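Local structure of putative succinylglutamate desuccinylase / aspartoacylase (3FMC) at residues C[45-56]-C[247-258]; C[211-222]-C[233-241]. The protein is probably a zinc-dependent hydrolase of the succinylglutamate desuccinylase/aspartoacylase family, thought to act on ester bonds, though its substrate is not established. One frame throughout, in Å; residues are numbered along the deposited sequence. Where two conformers were deposited one is given.

Contact 1: C[45-56]-C[247-258]; sequences AEVQGNAVIYQL and ERIDLDDALEDA
Gln48 reads the backbone of Asp250 with both ends of its side-chain amide. OE1 accepts from Asp250 N at 2.9 Å, and NE2 donates to Asp250 O at 3.0 Å, an atom close to the plane of the Gln48 amide. The chain gets there with CG anti to the backbone N (chi1 176°) and a bend at chi2. A second glutamine, Gln55, is a knob set among Leu251, Ala254, Leu255 and Ala258; its NE2 reaches Leu251 O at 3.1 Å from above the carbonyl plane, on the face opposite to Leu255 N. Between the two amides Ala254 CB fits against Ala51 CB (3.6 Å) and Val52, and the axes of helices 48-56 and 251-258 come within 8.0 Å, 63° apart. Ahead of the helices, the side chains of Ile249 and Val47 cross at about a right angle, CD1 against CG2, and Glu247 N bonds to Ala45 O.

Further out, in the conformer given, the Arg248 guanidinium lays a face over Gln48 CD and bridges to Asp253 OD2, while NH1 bonds to Ser245 O. Asp250 caps helix 251-258 by accepting from Asp253 N. Asp253 and Asp257 also pair with Lys179, and Glu247 bonds to Ser349 of the second subunit. Buried Gln48 also gives NE2 to a water held by Asp253 and Asp257; these bonds fix the amide's rotation and tie Gln48 to the N-terminal end of helix 251-258.

Contact 2: C[211-222]-C[233-241]; sequences DEAAFVPWWTLA and GVRVSALTL
Asp211 and Thr240 meet in a short hydrogen bond, Thr240 OG1 donating to Asp211 OD2 at 2.6 Å from above the carboxylate plane. Asp211 holds CG between its backbone N and carbonyl carbon (chi1 56°), which sets OD2 against Thr240 OG1; OD1 takes Glu212 N at the same time. One water donates to Thr240 OG1, and another lies between Asp211 OD2 and Ala238 O. With an alanine here the carboxylate is gone, and the Thr240 hydroxyl is likely to lose its acceptor and Glu212 N its side-chain partner.

Beyond this polar end the contact is apolar. Ala238 CB touches Ala214 CB at 3.8 Å and lies in the plane of the Phe215 ring, at its edge. Trp218 turns CG away from its carbonyl carbon, and the indole spreads over Val236: in the conformer given, Val236 CG2 sits 3.9 Å from the centroid of the five-membered ring, 19° off the normal, a CH-pi contact. Arg235 CB meets CE3 of the same indole. Val234 divides its branches, CG1 packing against Trp218 CB and the Trp219 backbone, CG2 reaching Ala222 CB (3.8 Å) and Trp219 CD1.

A water ties Trp218 O to Gly233 O and Arg235 N. Phe130 meets the Trp218 ring edge-to-face, and Tyr186 does the same for Trp219. Helix 211-222 runs nearly antiparallel to strand 237-241, at 156°, in the helix-on-sheet layering of an alpha/beta catalytic domain. Greasy along most of its length, the interface ends in a carboxylate-hydroxyl bond that helps hold the Thr240 side chain, which touches His172 of a possible, unconfirmed metal site.

Overall arrangement
Both contacts are largely buried, and both lie in the catalytic domain, on opposite sides of the chain's centre with their own centres about 25 Å apart. Contact 2 is nested within the loop that contact 1 closes, and strand 237-243 is followed in the chain by helix 251-267. Contact 1 joins two helices through glutamine-to-backbone bonds and small apolar side chains, with charges gathered on the 247-258 side, and a second subunit reaches it; contact 2 sets a helix on a strand chiefly through apolar and aromatic groups, and no other chain touches it. Each comes near the possible metal site, contact 1 containing Glu46 and contact 2 placing Thr240 against His172.

Contact 1: C[45-56]-C[247-258]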
loop_
_atom_site.group_PDB
_atom_site.type_symbol
_atom_site.label_atom_id
_atom_site.label_comp_id
_atom_site.label_asym_id
_atom_site.label_seq_id
_atom_site.Cartn_x
_atom_site.Cartn_y
_atom_site.Cartn_z
ATOM N N ALA C 45 -4.458 10.676 8.489
ATOM C CA ALA C 45 -3.283 10.772 9.374
ATOM C C ALA C 45 -3.292 12.026 10.236
ATOM O O ALA C 45 -2.534 12.098 11.191
ATOM C CB ALA C 45 -1.991 10.772 8.575
ATOM N N GLU C 46 -4.163 12.977 9.912
ATOM C CA GLU C 46 -4.146 14.321 10.536
ATOM C C GLU C 46 -5.047 14.357 11.749
ATOM O O GLU C 46 -5.981 15.130 11.813
ATOM C CB GLU C 46 -4.485 15.368 9.455
ATOM C CG GLU C 46 -3.467 15.330 8.269
ATOM C CD GLU C 46 -3.709 16.336 7.209
ATOM O OE1 GLU C 46 -4.632 17.200 7.378
ATOM O OE2 GLU C 46 -2.941 16.313 6.181
ATOM N N VAL C 47 -4.700 13.519 12.720
ATOM C CA VAL C 47 -5.565 13.231 13.852
ATOM C C VAL C 47 -5.596 14.303 14.938
ATOM O O VAL C 47 -6.505 14.316 15.726
ATOM C CB VAL C 47 -5.271 11.816 14.446
ATOM C CG1 VAL C 47 -5.610 10.698 13.386
ATOM C CG2 VAL C 47 -3.828 11.665 14.969
ATOM N N GLN C 48 -4.623 15.219 14.969
ATOM C CA GLN C 48 -4.617 16.221 16.038
ATOM C C GLN C 48 -5.879 17.085 16.063
ATOM O O GLN C 48 -6.292 17.584 17.121
ATOM C CB GLN C 48 -3.338 17.065 15.929
ATOM C CG GLN C 48 -3.253 18.247 16.955
ATOM C CD GLN C 48 -2.924 17.833 18.341
ATOM O OE1 GLN C 48 -3.139 16.690 18.759
ATOM N NE2 GLN C 48 -2.427 18.786 19.108
ATOM N N GLY C 49 -6.510 17.288 14.907
ATOM C CA GLY C 49 -7.745 18.045 14.835
ATOM C C GLY C 49 -8.868 17.495 15.710
ATOM O O GLY C 49 -9.717 18.259 16.168
ATOM N N ASN C 50 -8.866 16.191 15.958
ATOM C CA ASN C 50 -9.829 15.582 16.884
ATOM C C ASN C 50 -9.564 16.076 18.318
ATOM O O ASN C 50 -10.516 16.352 19.097
ATOM C CB ASN C 50 -9.745 14.050 16.843
ATOM C CG ASN C 50 -10.101 13.503 15.461
ATOM O OD1 ASN C 50 -11.131 13.853 14.931
ATOM N ND2 ASN C 50 -9.207 12.731 14.855
ATOM N N ALA C 51 -8.285 16.156 18.666
ATOM C CA ALA C 51 -7.865 16.620 20.002
ATOM C C ALA C 51 -8.245 18.086 20.142
ATOM O O ALA C 51 -8.646 18.536 21.251
ATOM C CB ALA C 51 -6.306 16.424 20.209
ATOM N N VAL C 52 -8.140 18.829 19.043
ATOM C CA VAL C 52 -8.541 20.262 19.063
ATOM C C VAL C 52 -10.063 20.409 19.275
ATOM O O VAL C 52 -10.539 21.245 20.080
ATOM C CB VAL C 52 -8.003 21.051 17.840
ATOM C CG1 VAL C 52 -8.547 22.486 17.848
ATOM C CG2 VAL C 52 -6.453 21.051 17.801
ATOM N N ILE C 53 -10.847 19.597 18.562
ATOM C CA ILE C 53 -12.296 19.605 18.709
ATOM C C ILE C 53 -12.670 19.193 20.139
ATOM O O ILE C 53 -13.530 19.829 20.799
ATOM C CB ILE C 53 -12.992 18.744 17.621
ATOM C CG1 ILE C 53 -12.918 19.474 16.258
ATOM C CG2 ILE C 53 -14.435 18.421 17.974
ATOM C CD1 ILE C 53 -13.599 18.731 15.066
ATOM N N TYR C 54 -11.996 18.177 20.644
ATOM C CA TYR C 54 -12.230 17.717 22.002
ATOM C C TYR C 54 -12.037 18.886 23.002
ATOM O O TYR C 54 -12.905 19.182 23.810
ATOM C CB TYR C 54 -11.254 16.596 22.332
ATOM C CG TYR C 54 -11.295 16.168 23.777
ATOM C CD1 TYR C 54 -12.353 15.381 24.255
ATOM C CD2 TYR C 54 -10.297 16.548 24.667
ATOM C CE1 TYR C 54 -12.416 15.004 25.559
ATOM C CE2 TYR C 54 -10.360 16.169 25.980
ATOM C CZ TYR C 54 -11.427 15.402 26.424
ATOM O OH TYR C 54 -11.472 14.992 27.726
ATOM N N GLN C 55 -10.869 19.507 22.963
ATOM C CA GLN C 55 -10.566 20.589 23.902
ATOM C C GLN C 55 -11.515 21.761 23.716
ATOM O O GLN C 55 -11.925 22.370 24.716
ATOM C CB GLN C 55 -9.119 21.054 23.781
ATOM C CG GLN C 55 -8.051 20.012 24.160
ATOM C CD GLN C 55 -7.954 19.753 25.621
ATOM O OE1 GLN C 55 -8.934 19.864 26.326
ATOM N NE2 GLN C 55 -6.807 19.335 26.073
ATOM N N LEU C 56 -11.876 22.078 22.481
ATOM C CA LEU C 56 -12.771 23.189 22.206
ATOM C C LEU C 56 -14.136 22.895 22.827
ATOM O O LEU C 56 -14.747 23.757 23.482
ATOM C CB LEU C 56 -12.881 23.466 20.705
ATOM C CG LEU C 56 -13.702 24.686 20.252
ATOM C CD1 LEU C 56 -13.131 26.009 20.892
ATOM C CD2 LEU C 56 -13.732 24.754 18.714
ATOM N N GLU C 247 -0.037 12.280 12.482
ATOM C CA GLU C 247 0.196 11.047 13.232
ATOM C C GLU C 247 0.572 11.270 14.697
ATOM O O GLU C 247 1.447 10.581 15.259
ATOM C CB GLU C 247 1.319 10.239 12.550
ATOM C CG GLU C 247 0.943 9.675 11.214
ATOM C CD GLU C 247 -0.110 8.579 11.354
ATOM O OE1 GLU C 247 -0.497 8.216 12.510
ATOM O OE2 GLU C 247 -0.514 8.076 10.353
ATOM N N ARG C 248 -0.140 12.208 15.309
ATOM C CA ARG C 248 0.142 12.588 16.663
ATOM C C ARG C 248 -1.069 13.204 17.327
ATOM O O ARG C 248 -1.869 13.883 16.675
ATOM C CB ARG C 248 1.246 13.626 16.650
ATOM C CG ARG C 248 0.909 14.804 15.831
ATOM C CD ARG C 248 1.923 15.909 15.948
ATOM N NE ARG C 248 1.645 16.852 17.016
ATOM C CZ ARG C 248 0.823 17.902 16.947
ATOM N NH1 ARG C 248 0.108 18.191 15.850
ATOM N NH2 ARG C 248 0.729 18.681 18.023
ATOM N N ILE C 249 -1.177 12.949 18.631
ATOM C CA ILE C 249 -2.203 13.544 19.497
ATOM C C ILE C 249 -1.390 14.183 20.627
ATOM O O ILE C 249 -0.528 13.527 21.199
ATOM C CB ILE C 249 -3.127 12.503 20.111
ATOM C CG1 ILE C 249 -4.000 11.863 19.005
ATOM C CG2 ILE C 249 -4.023 13.115 21.240
ATOM C CD1 ILE C 249 -4.975 12.825 18.264
ATOM N N ASP C 250 -1.599 15.473 20.842
ATOM C CA ASP C 250 -0.942 16.211 21.938
ATOM C C ASP C 250 -2.032 17.098 22.541
ATOM O O ASP C 250 -2.373 18.148 22.033
ATOM C CB ASP C 250 0.258 16.993 21.443
ATOM C CG ASP C 250 0.945 17.782 22.532
ATOM O OD1 ASP C 250 0.315 18.120 23.532
ATOM O OD2 ASP C 250 2.133 18.070 22.367
ATOM N N LEU C 251 -2.618 16.621 23.624
ATOM C CA LEU C 251 -3.762 17.319 24.246
ATOM C C LEU C 251 -3.415 18.716 24.759
ATOM O O LEU C 251 -4.172 19.666 24.540
ATOM C CB LEU C 251 -4.408 16.448 25.324
ATOM C CG LEU C 251 -5.203 15.265 24.759
ATOM C CD1 LEU C 251 -5.512 14.250 25.880
ATOM C CD2 LEU C 251 -6.435 15.791 24.125
ATOM N N ASP C 252 -2.237 18.884 25.334
ATOM C CA ASP C 252 -1.848 20.226 25.782
ATOM C C ASP C 252 -1.709 21.181 24.620
ATOM O O ASP C 252 -2.142 22.345 24.680
ATOM C CB ASP C 252 -0.503 20.200 26.511
ATOM C CG ASP C 252 -0.597 19.615 27.894
ATOM O OD1 ASP C 252 -1.712 19.508 28.432
ATOM O OD2 ASP C 252 0.468 19.272 28.432
ATOM N N ASP C 253 -1.070 20.711 23.549
ATOM C CA ASP C 253 -0.917 21.576 22.380
ATOM C C ASP C 253 -2.291 21.905 21.759
ATOM O O ASP C 253 -2.550 23.033 21.336
ATOM C CB ASP C 253 0.023 20.909 21.363
ATOM C CG ASP C 253 0.624 21.899 20.392
ATOM O OD1 ASP C 253 0.894 23.041 20.816
ATOM O OD2 ASP C 253 0.879 21.507 19.230
ATOM N N ALA C 254 -3.184 20.915 21.716
ATOM C CA ALA C 254 -4.552 21.101 21.201
ATOM C C ALA C 254 -5.352 22.147 22.023
ATOM O O ALA C 254 -6.209 22.862 21.491
ATOM C CB ALA C 254 -5.283 19.750 21.184
ATOM N N LEU C 255 -5.077 22.229 23.316
ATOM C CA LEU C 255 -5.708 23.251 24.170
ATOM C C LEU C 255 -5.325 24.656 23.690
ATOM O O LEU C 255 -6.179 25.546 23.585
ATOM C CB LEU C 255 -5.336 23.031 25.633
ATOM C CG LEU C 255 -6.085 23.924 26.643
ATOM C CD1 LEU C 255 -7.669 23.886 26.501
ATOM C CD2 LEU C 255 -5.561 23.537 28.027
ATOM N N GLU C 256 -4.048 24.869 23.409
ATOM C CA GLU C 256 -3.587 26.154 22.866
ATOM C C GLU C 256 -4.325 26.508 21.583
ATOM O O GLU C 256 -4.798 27.630 21.398
ATOM C CB GLU C 256 -2.064 26.123 22.613
ATOM C CG GLU C 256 -1.591 27.187 21.611
ATOM C CD GLU C 256 -0.086 27.247 21.455
ATOM O OE1 GLU C 256 0.587 27.534 22.463
ATOM O OE2 GLU C 256 0.413 27.051 20.314
ATOM N N ASP C 257 -4.450 25.536 20.685
ATOM C CA ASP C 257 -5.152 25.780 19.431
ATOM C C ASP C 257 -6.625 26.167 19.702
ATOM O O ASP C 257 -7.176 27.095 19.101
ATOM C CB ASP C 257 -5.140 24.515 18.565
ATOM C CG ASP C 257 -3.749 24.052 18.227
ATOM O OD1 ASP C 257 -2.812 24.899 18.132
ATOM O OD2 ASP C 257 -3.573 22.829 18.057
ATOM N N ALA C 258 -7.264 25.420 20.592
ATOM C CA ALA C 258 -8.679 25.683 20.936
ATOM C C ALA C 258 -8.844 27.098 21.529
ATOM O O ALA C 258 -9.820 27.806 21.231
ATOM C CB ALA C 258 -9.160 24.623 21.922
HETATM O O HOH W 1 -1.795 14.721 14.106
HETATM O O HOH W 2 -1.550 21.186 17.690
#

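Contact 2: C[211-222]-C[233-241]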
loop_
_atom_site.group_PDB
_atom_site.type_symbol
_atom_site.label_atom_id
_atom_site.label_comp_id
_atom_site.label_asym_id
_atom_site.label_seq_id
_atom_site.Cartn_x
_atom_site.Cartn_y
_atom_site.Cartn_z
ATOM N N ASP C 211 -12.346 24.767 2.096
ATOM C CA ASP C 211 -12.395 26.233 2.300
ATOM C C ASP C 211 -12.819 26.947 1.049
ATOM O O ASP C 211 -13.770 27.715 1.060
ATOM C CB ASP C 211 -11.116 26.811 2.927
ATOM C CG ASP C 211 -9.810 26.514 2.164
ATOM O OD1 ASP C 211 -9.786 25.854 1.093
ATOM O OD2 ASP C 211 -8.758 26.936 2.722
ATOM N N GLU C 212 -12.171 26.634 -0.056
ATOM C CA GLU C 212 -12.556 27.202 -1.355
ATOM C C GLU C 212 -13.994 26.887 -1.725
ATOM O O GLU C 212 -14.749 27.734 -2.185
ATOM C CB GLU C 212 -11.635 26.642 -2.419
ATOM C CG GLU C 212 -10.161 26.969 -2.195
ATOM C CD GLU C 212 -9.228 25.929 -2.821
ATOM O OE1 GLU C 212 -9.701 24.907 -3.393
ATOM O OE2 GLU C 212 -8.018 26.121 -2.682
ATOM N N ALA C 213 -14.394 25.640 -1.522
ATOM C CA ALA C 213 -15.746 25.227 -1.859
ATOM C C ALA C 213 -16.746 26.063 -1.065
ATOM O O ALA C 213 -17.809 26.394 -1.558
ATOM C CB ALA C 213 -15.918 23.732 -1.555
ATOM N N ALA C 214 -16.388 26.366 0.180
ATOM C CA ALA C 214 -17.231 27.166 1.058
ATOM C C ALA C 214 -17.239 28.654 0.679
ATOM O O ALA C 214 -18.299 29.283 0.719
ATOM C CB ALA C 214 -16.829 27.025 2.488
ATOM N N PHE C 215 -16.082 29.226 0.344
ATOM C CA PHE C 215 -16.063 30.683 0.137
ATOM C C PHE C 215 -16.157 31.139 -1.300
ATOM O O PHE C 215 -16.625 32.264 -1.554
ATOM C CB PHE C 215 -14.866 31.366 0.854
ATOM C CG PHE C 215 -13.502 31.040 0.259
ATOM C CD1 PHE C 215 -13.147 31.449 -1.008
ATOM C CD2 PHE C 215 -12.529 30.445 1.047
ATOM C CE1 PHE C 215 -11.881 31.180 -1.510
ATOM C CE2 PHE C 215 -11.254 30.189 0.558
ATOM C CZ PHE C 215 -10.939 30.541 -0.731
ATOM N N VAL C 216 -15.726 30.329 -2.262
ATOM C CA VAL C 216 -15.752 30.840 -3.634
ATOM C C VAL C 216 -17.142 31.312 -4.076
ATOM O O VAL C 216 -17.243 32.381 -4.726
ATOM C CB VAL C 216 -15.089 29.865 -4.674
ATOM C CG1 VAL C 216 -15.385 30.282 -6.097
ATOM C CG2 VAL C 216 -13.584 29.801 -4.459
ATOM N N PRO C 217 -18.218 30.544 -3.789
ATOM C CA PRO C 217 -19.482 31.079 -4.334
ATOM C C PRO C 217 -19.832 32.456 -3.773
ATOM O O PRO C 217 -20.314 33.345 -4.500
ATOM C CB PRO C 217 -20.548 30.049 -3.885
ATOM C CG PRO C 217 -19.784 28.802 -3.543
ATOM C CD PRO C 217 -18.420 29.253 -3.092
ATOM N N TRP C 218 -19.596 32.611 -2.483
ATOM C CA TRP C 218 -19.902 33.890 -1.785
ATOM C C TRP C 218 -19.017 35.061 -2.174
ATOM O O TRP C 218 -19.502 36.226 -2.200
ATOM C CB TRP C 218 -19.880 33.703 -0.301
ATOM C CG TRP C 218 -20.878 32.715 0.192
ATOM C CD1 TRP C 218 -20.650 31.420 0.505
ATOM C CD2 TRP C 218 -22.268 32.962 0.491
ATOM N NE1 TRP C 218 -21.815 30.825 0.944
ATOM C CE2 TRP C 218 -22.819 31.746 0.953
ATOM C CE3 TRP C 218 -23.101 34.087 0.392
ATOM C CZ2 TRP C 218 -24.166 31.622 1.344
ATOM C CZ3 TRP C 218 -24.455 33.952 0.754
ATOM C CH2 TRP C 218 -24.962 32.736 1.238
ATOM N N TRP C 219 -17.731 34.772 -2.430
ATOM C CA TRP C 219 -16.761 35.803 -2.798
ATOM C C TRP C 219 -17.108 36.260 -4.204
ATOM O O TRP C 219 -17.122 37.458 -4.500
ATOM C CB TRP C 219 -15.352 35.230 -2.802
ATOM C CG TRP C 219 -14.222 36.228 -2.724
ATOM C CD1 TRP C 219 -14.273 37.581 -2.984
ATOM C CD2 TRP C 219 -12.862 35.935 -2.400
ATOM N NE1 TRP C 219 -13.037 38.137 -2.833
ATOM C CE2 TRP C 219 -12.144 37.154 -2.474
ATOM C CE3 TRP C 219 -12.171 34.759 -2.053
ATOM C CZ2 TRP C 219 -10.776 37.228 -2.195
ATOM C CZ3 TRP C 219 -10.819 34.842 -1.792
ATOM C CH2 TRP C 219 -10.137 36.072 -1.873
ATOM N N THR C 220 -17.375 35.295 -5.089
ATOM C CA THR C 220 -17.778 35.608 -6.455
ATOM C C THR C 220 -19.087 36.426 -6.488
ATOM O O THR C 220 -19.207 37.352 -7.282
ATOM C CB THR C 220 -17.928 34.317 -7.265
ATOM O OG1 THR C 220 -16.651 33.651 -7.296
ATOM C CG2 THR C 220 -18.384 34.631 -8.665
ATOM N N LEU C 221 -20.051 36.067 -5.645
ATOM C CA LEU C 221 -21.311 36.785 -5.542
ATOM C C LEU C 221 -21.063 38.240 -5.089
ATOM O O LEU C 221 -21.680 39.144 -5.618
ATOM C CB LEU C 221 -22.250 36.121 -4.512
ATOM C CG LEU C 221 -23.596 36.809 -4.248
ATOM C CD1 LEU C 221 -24.458 36.685 -5.504
ATOM C CD2 LEU C 221 -24.303 36.208 -3.048
ATOM N N ALA C 222 -20.168 38.429 -4.123
ATOM C CA ALA C 222 -19.837 39.766 -3.602
ATOM C C ALA C 222 -19.208 40.585 -4.722
ATOM O O ALA C 222 -19.513 41.790 -4.869
ATOM C CB ALA C 222 -18.885 39.651 -2.413
ATOM N N GLY C 233 -20.859 42.182 0.641
ATOM C CA GLY C 233 -19.812 41.655 1.484
ATOM C C GLY C 233 -19.725 40.144 1.195
ATOM O O GLY C 233 -20.634 39.585 0.615
ATOM N N VAL C 234 -18.622 39.497 1.605
ATOM C CA VAL C 234 -18.447 38.041 1.478
ATOM C C VAL C 234 -19.093 37.526 2.749
ATOM O O VAL C 234 -18.551 37.727 3.822
ATOM C CB VAL C 234 -16.983 37.668 1.334
ATOM C CG1 VAL C 234 -16.837 36.134 0.993
ATOM C CG2 VAL C 234 -16.360 38.532 0.224
ATOM N N ARG C 235 -20.246 36.871 2.622
ATOM C CA ARG C 235 -21.048 36.508 3.785
ATOM C C ARG C 235 -20.691 35.182 4.447
ATOM O O ARG C 235 -21.465 34.674 5.257
ATOM C CB ARG C 235 -22.537 36.561 3.429
ATOM C CG ARG C 235 -23.003 37.938 2.958
ATOM C CD ARG C 235 -23.286 38.900 4.103
ATOM N NE ARG C 235 -23.808 40.164 3.574
ATOM C CZ ARG C 235 -24.616 41.010 4.219
ATOM N NH1 ARG C 235 -25.072 40.732 5.437
ATOM N NH2 ARG C 235 -25.005 42.128 3.615
ATOM N N VAL C 236 -19.527 34.633 4.117
ATOM C CA VAL C 236 -19.030 33.433 4.798
ATOM C C VAL C 236 -17.531 33.535 5.005
ATOM O O VAL C 236 -16.823 34.002 4.125
ATOM C CB VAL C 236 -19.385 32.123 4.026
ATOM C CG1 VAL C 236 -18.313 30.994 4.240
ATOM C CG2 VAL C 236 -20.839 31.659 4.392
ATOM N N SER C 237 -17.072 33.077 6.169
ATOM C CA SER C 237 -15.669 33.022 6.512
ATOM C C SER C 237 -15.319 31.525 6.401
ATOM O O SER C 237 -16.065 30.706 6.871
ATOM C CB SER C 237 -15.430 33.542 7.920
ATOM O OG SER C 237 -15.737 34.928 7.952
ATOM N N ALA C 238 -14.190 31.194 5.786
ATOM C CA ALA C 238 -13.749 29.791 5.642
ATOM C C ALA C 238 -12.239 29.798 5.702
ATOM O O ALA C 238 -11.551 30.376 4.829
ATOM C CB ALA C 238 -14.250 29.163 4.356
ATOM N N LEU C 239 -11.748 29.188 6.768
ATOM C CA LEU C 239 -10.316 29.161 7.096
ATOM C C LEU C 239 -9.876 27.717 7.304
ATOM O O LEU C 239 -10.656 26.890 7.799
ATOM C CB LEU C 239 -10.133 29.928 8.404
ATOM C CG LEU C 239 -10.660 31.374 8.294
ATOM C CD1 LEU C 239 -11.392 31.739 9.521
ATOM C CD2 LEU C 239 -9.515 32.304 7.986
ATOM N N THR C 240 -8.610 27.422 6.975
ATOM C CA THR C 240 -8.065 26.081 7.163
ATOM C C THR C 240 -6.886 26.199 8.094
ATOM O O THR C 240 -5.939 26.894 7.802
ATOM C CB THR C 240 -7.676 25.454 5.795
ATOM O OG1 THR C 240 -8.823 25.475 4.929
ATOM C CG2 THR C 240 -7.143 24.045 5.941
ATOM N N LEU C 241 -6.976 25.523 9.220
ATOM C CA LEU C 241 -5.949 25.537 10.221
ATOM C C LEU C 241 -5.123 24.263 10.107
ATOM O O LEU C 241 -5.670 23.183 10.155
ATOM C CB LEU C 241 -6.590 25.659 11.614
ATOM C CG LEU C 241 -7.299 27.001 12.025
ATOM C CD1 LEU C 241 -8.475 27.420 11.226
ATOM C CD2 LEU C 241 -7.603 26.918 13.573
HETATM O O HOH W 3 -9.916 23.346 3.648
HETATM O O HOH W 4 -9.109 29.698 3.563
HETATM O O HOH W 5 -21.330 37.005 -0.235
HETATM O O HOH W 6 -20.452 43.111 -2.672
#